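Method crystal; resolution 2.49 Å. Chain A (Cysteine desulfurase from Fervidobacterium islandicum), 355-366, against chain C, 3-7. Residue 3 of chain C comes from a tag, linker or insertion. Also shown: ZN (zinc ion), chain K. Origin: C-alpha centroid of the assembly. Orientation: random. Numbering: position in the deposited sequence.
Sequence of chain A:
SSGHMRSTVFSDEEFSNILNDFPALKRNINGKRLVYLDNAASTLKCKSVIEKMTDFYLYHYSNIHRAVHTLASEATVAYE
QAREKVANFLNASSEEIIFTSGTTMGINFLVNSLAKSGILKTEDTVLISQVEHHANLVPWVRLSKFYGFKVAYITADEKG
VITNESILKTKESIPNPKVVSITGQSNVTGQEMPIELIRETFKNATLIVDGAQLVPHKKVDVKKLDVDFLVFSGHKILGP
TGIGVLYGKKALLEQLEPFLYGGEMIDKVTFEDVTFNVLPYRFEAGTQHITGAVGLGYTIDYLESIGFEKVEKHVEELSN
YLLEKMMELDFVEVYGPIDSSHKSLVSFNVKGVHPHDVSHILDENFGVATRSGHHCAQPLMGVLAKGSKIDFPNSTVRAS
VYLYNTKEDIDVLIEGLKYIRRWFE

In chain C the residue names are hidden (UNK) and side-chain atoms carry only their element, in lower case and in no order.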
ATOM      1  N   PRO A 355       2.491 -16.123 -27.927  1.00 25.72           N
ATOM      2  CA  PRO A 355       2.828 -16.299 -26.523  1.00 23.53           C
ATOM      3  C   PRO A 355       1.710 -16.815 -25.646  1.00 22.04           C
ATOM      4  O   PRO A 355       1.964 -17.630 -24.758  1.00 21.21           O
ATOM      5  CB  PRO A 355       3.211 -14.894 -26.090  1.00 25.18           C
ATOM      6  CG  PRO A 355       3.792 -14.304 -27.297  1.00 26.09           C
ATOM      7  CD  PRO A 355       3.017 -14.857 -28.454  1.00 25.04           C
ATOM      8  N   HIS A 356       0.472 -16.377 -25.850  1.00 23.37           N
ATOM      9  CA  HIS A 356      -0.620 -16.940 -25.016  1.00 23.95           C
ATOM     10  C   HIS A 356      -0.786 -18.426 -25.174  1.00 23.58           C
ATOM     11  O   HIS A 356      -0.958 -19.147 -24.191  1.00 25.96           O
ATOM     12  CB  HIS A 356      -1.946 -16.309 -25.303  1.00 25.94           C
ATOM     13  CG  HIS A 356      -1.943 -14.835 -25.133  1.00 28.07           C
ATOM     14  ND1 HIS A 356      -3.021 -14.051 -25.471  1.00 28.96           N
ATOM     15  CD2 HIS A 356      -0.967 -13.992 -24.714  1.00 28.91           C
ATOM     16  CE1 HIS A 356      -2.722 -12.791 -25.233  1.00 30.28           C
ATOM     17  NE2 HIS A 356      -1.486 -12.730 -24.761  1.00 31.23           N
ATOM     18  N   ASP A 357      -0.684 -18.906 -26.402  1.00 22.09           N
ATOM     19  CA  ASP A 357      -0.866 -20.318 -26.630  1.00 22.14           C
ATOM     20  C   ASP A 357       0.284 -21.096 -26.044  1.00 22.44           C
ATOM     21  O   ASP A 357       0.087 -22.148 -25.452  1.00 25.34           O
ATOM     22  CB  ASP A 357      -1.054 -20.566 -28.131  1.00 22.17           C
ATOM     23  CG  ASP A 357      -2.246 -19.773 -28.700  1.00 21.30           C
ATOM     24  OD1 ASP A 357      -3.326 -19.767 -28.097  1.00 19.18           O
ATOM     25  OD2 ASP A 357      -2.096 -19.132 -29.757  1.00 22.27           O
ATOM     26  N   VAL A 358       1.489 -20.573 -26.197  1.00 23.61           N
ATOM     27  CA  VAL A 358       2.693 -21.183 -25.600  1.00 23.40           C
ATOM     28  C   VAL A 358       2.564 -21.290 -24.089  1.00 21.87           C
ATOM     29  O   VAL A 358       2.777 -22.348 -23.522  1.00 21.42           O
ATOM     30  CB  VAL A 358       3.979 -20.393 -25.933  1.00 23.11           C
ATOM     31  CG1 VAL A 358       5.181 -21.021 -25.267  1.00 23.40           C
ATOM     32  CG2 VAL A 358       4.198 -20.359 -27.439  1.00 23.86           C
ATOM     33  N   SER A 359       2.205 -20.203 -23.429  1.00 22.03           N
ATOM     34  CA  SER A 359       2.062 -20.269 -21.951  1.00 22.34           C
ATOM     35  C   SER A 359       0.870 -21.142 -21.491  1.00 21.78           C
ATOM     36  O   SER A 359       0.944 -21.811 -20.472  1.00 19.48           O
ATOM     37  CB  SER A 359       1.992 -18.875 -21.339  1.00 22.33           C
ATOM     38  OG  SER A 359       3.224 -18.197 -21.435  1.00 21.03           O
ATOM     39  N   HIS A 360      -0.217 -21.153 -22.259  1.00 23.38           N
ATOM     40  CA  HIS A 360      -1.386 -21.953 -21.884  1.00 23.03           C
ATOM     41  C   HIS A 360      -1.053 -23.421 -21.885  1.00 24.32           C
ATOM     42  O   HIS A 360      -1.295 -24.125 -20.894  1.00 25.95           O
ATOM     43  CB  HIS A 360      -2.545 -21.698 -22.827  1.00 24.06           C
ATOM     44  CG  HIS A 360      -3.812 -22.320 -22.365  1.00 26.48           C
ATOM     45  ND1 HIS A 360      -4.890 -21.577 -21.952  1.00 26.73           N
ATOM     46  CD2 HIS A 360      -4.160 -23.621 -22.201  1.00 27.61           C
ATOM     47  CE1 HIS A 360      -5.852 -22.390 -21.550  1.00 27.97           C
ATOM     48  NE2 HIS A 360      -5.430 -23.635 -21.673  1.00 28.03           N
ATOM     49  N   ILE A 361      -0.474 -23.895 -22.981  1.00 25.21           N
ATOM     50  CA  ILE A 361      -0.114 -25.313 -23.082  1.00 25.97           C
ATOM     51  C   ILE A 361       0.939 -25.681 -22.077  1.00 25.20           C
ATOM     52  O   ILE A 361       0.848 -26.715 -21.435  1.00 27.01           O
ATOM     53  CB  ILE A 361       0.345 -25.688 -24.497  1.00 26.73           C
ATOM     54  CG1 ILE A 361      -0.888 -25.771 -25.392  1.00 28.35           C
ATOM     55  CG2 ILE A 361       1.084 -27.029 -24.513  1.00 27.14           C
ATOM     56  CD1 ILE A 361      -0.588 -25.726 -26.877  1.00 29.90           C
ATOM     57  N   LEU A 362       1.951 -24.834 -21.949  1.00 26.07           N
ATOM     58  CA  LEU A 362       2.978 -25.010 -20.937  1.00 24.56           C
ATOM     59  C   LEU A 362       2.308 -25.217 -19.583  1.00 23.55           C
ATOM     60  O   LEU A 362       2.662 -26.111 -18.825  1.00 22.00           O
ATOM     61  CB  LEU A 362       3.915 -23.793 -20.915  1.00 24.21           C
ATOM     62  CG  LEU A 362       5.081 -23.769 -21.880  1.00 23.60           C
ATOM     63  CD1 LEU A 362       5.921 -22.542 -21.611  1.00 23.79           C
ATOM     64  CD2 LEU A 362       5.950 -25.019 -21.779  1.00 24.41           C
ATOM     65  N   ASP A 363       1.315 -24.404 -19.281  1.00 24.61           N
ATOM     66  CA  ASP A 363       0.655 -24.555 -17.998  1.00 27.28           C
ATOM     67  C   ASP A 363      -0.251 -25.778 -17.927  1.00 27.36           C
ATOM     68  O   ASP A 363      -0.153 -26.570 -16.996  1.00 28.99           O
ATOM     69  CB  ASP A 363      -0.178 -23.339 -17.644  1.00 27.22           C
ATOM     70  CG  ASP A 363      -0.955 -23.542 -16.344  1.00 29.34           C
ATOM     71  OD1 ASP A 363      -0.301 -23.502 -15.277  1.00 29.57           O
ATOM     72  OD2 ASP A 363      -2.199 -23.754 -16.395  1.00 32.18           O
ATOM     73  N   GLU A 364      -1.137 -25.912 -18.894  1.00 27.17           N
ATOM     74  CA  GLU A 364      -2.206 -26.886 -18.784  1.00 28.93           C
ATOM     75  C   GLU A 364      -1.676 -28.298 -18.952  1.00 28.87           C
ATOM     76  O   GLU A 364      -2.216 -29.239 -18.356  1.00 30.68           O
ATOM     77  CB  GLU A 364      -3.332 -26.589 -19.808  1.00 29.65           C
ATOM     78  CG  GLU A 364      -4.568 -27.426 -19.561  1.00 31.12           C
ATOM     79  CD  GLU A 364      -5.785 -27.002 -20.364  1.00 33.64           C
ATOM     80  OE1 GLU A 364      -6.901 -27.041 -19.774  1.00 32.36           O
ATOM     81  OE2 GLU A 364      -5.639 -26.654 -21.577  1.00 33.82           O
ATOM     82  N   ASN A 365      -0.625 -28.444 -19.765  1.00 28.72           N
ATOM     83  CA  ASN A 365      -0.116 -29.756 -20.136  1.00 27.68           C
ATOM     84  C   ASN A 365       1.212 -30.078 -19.513  1.00 28.32           C
ATOM     85  O   ASN A 365       1.619 -31.244 -19.503  1.00 27.69           O
ATOM     86  CB  ASN A 365       0.114 -29.828 -21.624  1.00 30.38           C
ATOM     87  CG  ASN A 365      -1.152 -29.783 -22.420  1.00 32.18           C
ATOM     88  OD1 ASN A 365      -1.975 -28.896 -22.248  1.00 34.54           O
ATOM     89  ND2 ASN A 365      -1.290 -30.730 -23.351  1.00 37.28           N
ATOM     90  N   PHE A 366       1.945 -29.068 -19.054  1.00 27.42           N
ATOM     91  CA  PHE A 366       3.269 -29.332 -18.451  1.00 27.41           C
ATOM     92  C   PHE A 366       3.415 -28.833 -17.011  1.00 26.86           C
ATOM     93  O   PHE A 366       4.471 -29.015 -16.389  1.00 27.08           O
ATOM     94  CB  PHE A 366       4.376 -28.806 -19.377  1.00 26.96           C
ATOM     95  CG  PHE A 366       4.463 -29.596 -20.638  1.00 27.84           C
ATOM     96  CD1 PHE A 366       3.592 -29.344 -21.682  1.00 27.66           C
ATOM     97  CD2 PHE A 366       5.310 -30.690 -20.729  1.00 29.06           C
ATOM     98  CE1 PHE A 366       3.614 -30.133 -22.824  1.00 29.15           C
ATOM     99  CE2 PHE A 366       5.341 -31.484 -21.872  1.00 28.41           C
ATOM    100  CZ  PHE A 366       4.484 -31.205 -22.923  1.00 28.69           C
TER
ATOM    101  N   UNK C   3      -6.405 -33.112 -26.483  1.00 33.56           N
ATOM    102  CA  UNK C   3      -6.303 -31.674 -26.211  1.00 33.80           C
ATOM    103  C   UNK C   3      -7.230 -31.362 -25.055  1.00 34.69           C
ATOM    104  O   UNK C   3      -8.099 -32.172 -24.661  1.00 34.86           O
ATOM    105  c   UNK C   3      -6.796 -30.823 -27.403  1.00 31.82           C
ATOM    106  n   UNK C   3     -10.398 -31.349 -27.848  1.00 30.18           N
ATOM    107  n   UNK C   3      -8.563 -32.027 -28.728  1.00 30.22           N
ATOM    108  c   UNK C   3      -9.876 -32.122 -28.784  1.00 31.91           C
ATOM    109  c   UNK C   3      -8.221 -31.111 -27.757  1.00 30.74           C
ATOM    110  c   UNK C   3      -9.382 -30.712 -27.185  1.00 27.95           C
ATOM    111  N   UNK C   4      -7.073 -30.153 -24.552  1.00 33.93           N
ATOM    112  CA  UNK C   4      -8.000 -29.627 -23.615  1.00 35.48           C
ATOM    113  C   UNK C   4      -8.755 -28.453 -24.261  1.00 32.76           C
ATOM    114  O   UNK C   4      -9.685 -28.690 -25.005  1.00 36.28           O
ATOM    115  c   UNK C   4      -4.510 -31.121 -21.281  1.00 60.76           C
ATOM    116  c   UNK C   4      -7.209 -30.713 -21.551  1.00 43.69           C
ATOM    117  s   UNK C   4      -5.972 -30.830 -20.276  1.00 61.37           S
ATOM    118  c   UNK C   4      -7.268 -29.393 -22.297  1.00 38.24           C
ATOM    119  N   UNK C   5      -8.351 -27.215 -24.060  1.00 30.53           N
ATOM    120  CA  UNK C   5      -9.049 -26.085 -24.681  1.00 27.59           C
ATOM    121  C   UNK C   5      -8.982 -26.059 -26.218  1.00 26.16           C
ATOM    122  O   UNK C   5      -9.923 -25.624 -26.853  1.00 23.56           O
ATOM    123  c   UNK C   5      -7.047 -24.518 -24.624  1.00 27.54           C
ATOM    124  c   UNK C   5      -9.409 -23.615 -24.486  1.00 29.88           C
ATOM    125  c   UNK C   5      -8.486 -24.761 -24.131  1.00 28.34           C
ATOM    126  c   UNK C   5      -9.027 -22.347 -23.760  1.00 32.23           C
ATOM    127  N   UNK C   6      -7.853 -26.468 -26.801  1.00 25.95           N
ATOM    128  CA  UNK C   6      -7.641 -26.350 -28.244  1.00 27.15           C
ATOM    129  C   UNK C   6      -8.381 -27.484 -29.032  1.00 27.64           C
ATOM    130  O   UNK C   6      -7.774 -28.438 -29.520  1.00 25.01           O
ATOM    131  c   UNK C   6      -4.213 -23.982 -26.344  1.00 25.56           C
ATOM    132  c   UNK C   6      -5.703 -23.845 -28.640  1.00 25.61           C
ATOM    133  c   UNK C   6      -6.129 -26.315 -28.570  1.00 26.72           C
ATOM    134  c   UNK C   6      -4.405 -22.766 -26.962  1.00 26.50           C
ATOM    135  c   UNK C   6      -4.751 -25.128 -26.877  1.00 24.80           C
ATOM    136  c   UNK C   6      -5.489 -25.084 -28.033  1.00 25.65           C
ATOM    137  o   UNK C   6      -3.824 -21.654 -26.418  1.00 26.51           O
ATOM    138  c   UNK C   6      -5.167 -22.687 -28.123  1.00 25.85           C
ATOM    139  N   UNK C   7      -9.700 -27.328 -29.139  1.00 27.74           N
ATOM    140  CA  UNK C   7     -10.569 -28.303 -29.752  1.00 28.89           C
ATOM    141  C   UNK C   7     -10.375 -28.262 -31.233  1.00 30.11           C
ATOM    142  O   UNK C   7      -9.775 -27.327 -31.760  1.00 33.24           O
ATOM    143  c   UNK C   7     -12.025 -28.011 -29.442  1.00 27.57           C
ATOM    144  o   UNK C   7     -12.469 -26.881 -30.176  1.00 29.74           O
TER
HETATM  145 ZN    ZN K 202      -4.868 -14.281 -26.387  1.00 31.74          ZN

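Position 3 of chain C carries six side-chain atoms: one carbon leading to a five-membered ring of three carbons and two nitrogens. That imidazole means histidine. His3(C) comes from an expression tag, and the nearest approach of its side chain is CB of His3(C) to ND2 of Asn365(A), 6.8 Å, so its identity owes nothing to this contact.

Position 4 has four side-chain atoms in an unbranched row of two carbons, a sulfur and a final carbon. The first carbon, CB, lies 3.3 Å from OE2 of Glu364(A), and the terminal carbon reaches Asn365(A). A thioether identifies methionine. Met4(C) suits a place beside Glu364(A) and Asn365(A) because its long, flexible chain can run along the surface and bring CE to 3.5 Å from OD1 of Asn365(A).

At position 5 there are four carbons, forked at the first, with one arm two carbons long. The shorter arm approaches the imidazole of His360(A). Such unequal branching means isoleucine. In Ile5(C) the CA-to-CB bond points toward the helix, and CG2 comes within 3.5 Å of NE2 of His360(A) and 4.0 Å of OE2 of Glu364(A). The compact methyl thus packs beside two side chains already joined, since NE2 of His360(A) donates a 3.0 Å hydrogen bond to OE2 of Glu364(A).

Position 6 shows one carbon, then a six-carbon ring bearing an oxygen, which lies close to Asp357(A). A phenol means tyrosine. OH of Tyr6(C) donates a 2.6 Å hydrogen bond to OD1 of Asp357(A), which sits near the plane of the ring. The ring edge points toward the face of His360(A), with centroids 5.7 Å apart and planes at 79°, while CE2 packs 3.9 Å from CG1 of Ile361(A). A long, flat side chain with a polar tip can satisfy all three neighbours.

Position 7 has one carbon and one oxygen, and touches nothing on this helix. It is serine: Ser7(C) occupies an N-cap position, where its short hydroxyl side chain caps a backbone nitrogen just beyond the stretch.

The contact buries 378 Å². Asp357(A), His360(A), Ile361(A) and Glu364(A) recur at helical spacing and so present one side to chain C. Tyr6(C) anchors the contact through its hydrogen bond and aromatic packing, while Ile5(C) and Met4(C) extend it toward Asn365(A). Nearby, the CA-to-CB bond of His356(A) points sideways, and its ring serves the zinc instead, ND1 to ZN 2.1 Å.

Chain C 3-7: HMIYS
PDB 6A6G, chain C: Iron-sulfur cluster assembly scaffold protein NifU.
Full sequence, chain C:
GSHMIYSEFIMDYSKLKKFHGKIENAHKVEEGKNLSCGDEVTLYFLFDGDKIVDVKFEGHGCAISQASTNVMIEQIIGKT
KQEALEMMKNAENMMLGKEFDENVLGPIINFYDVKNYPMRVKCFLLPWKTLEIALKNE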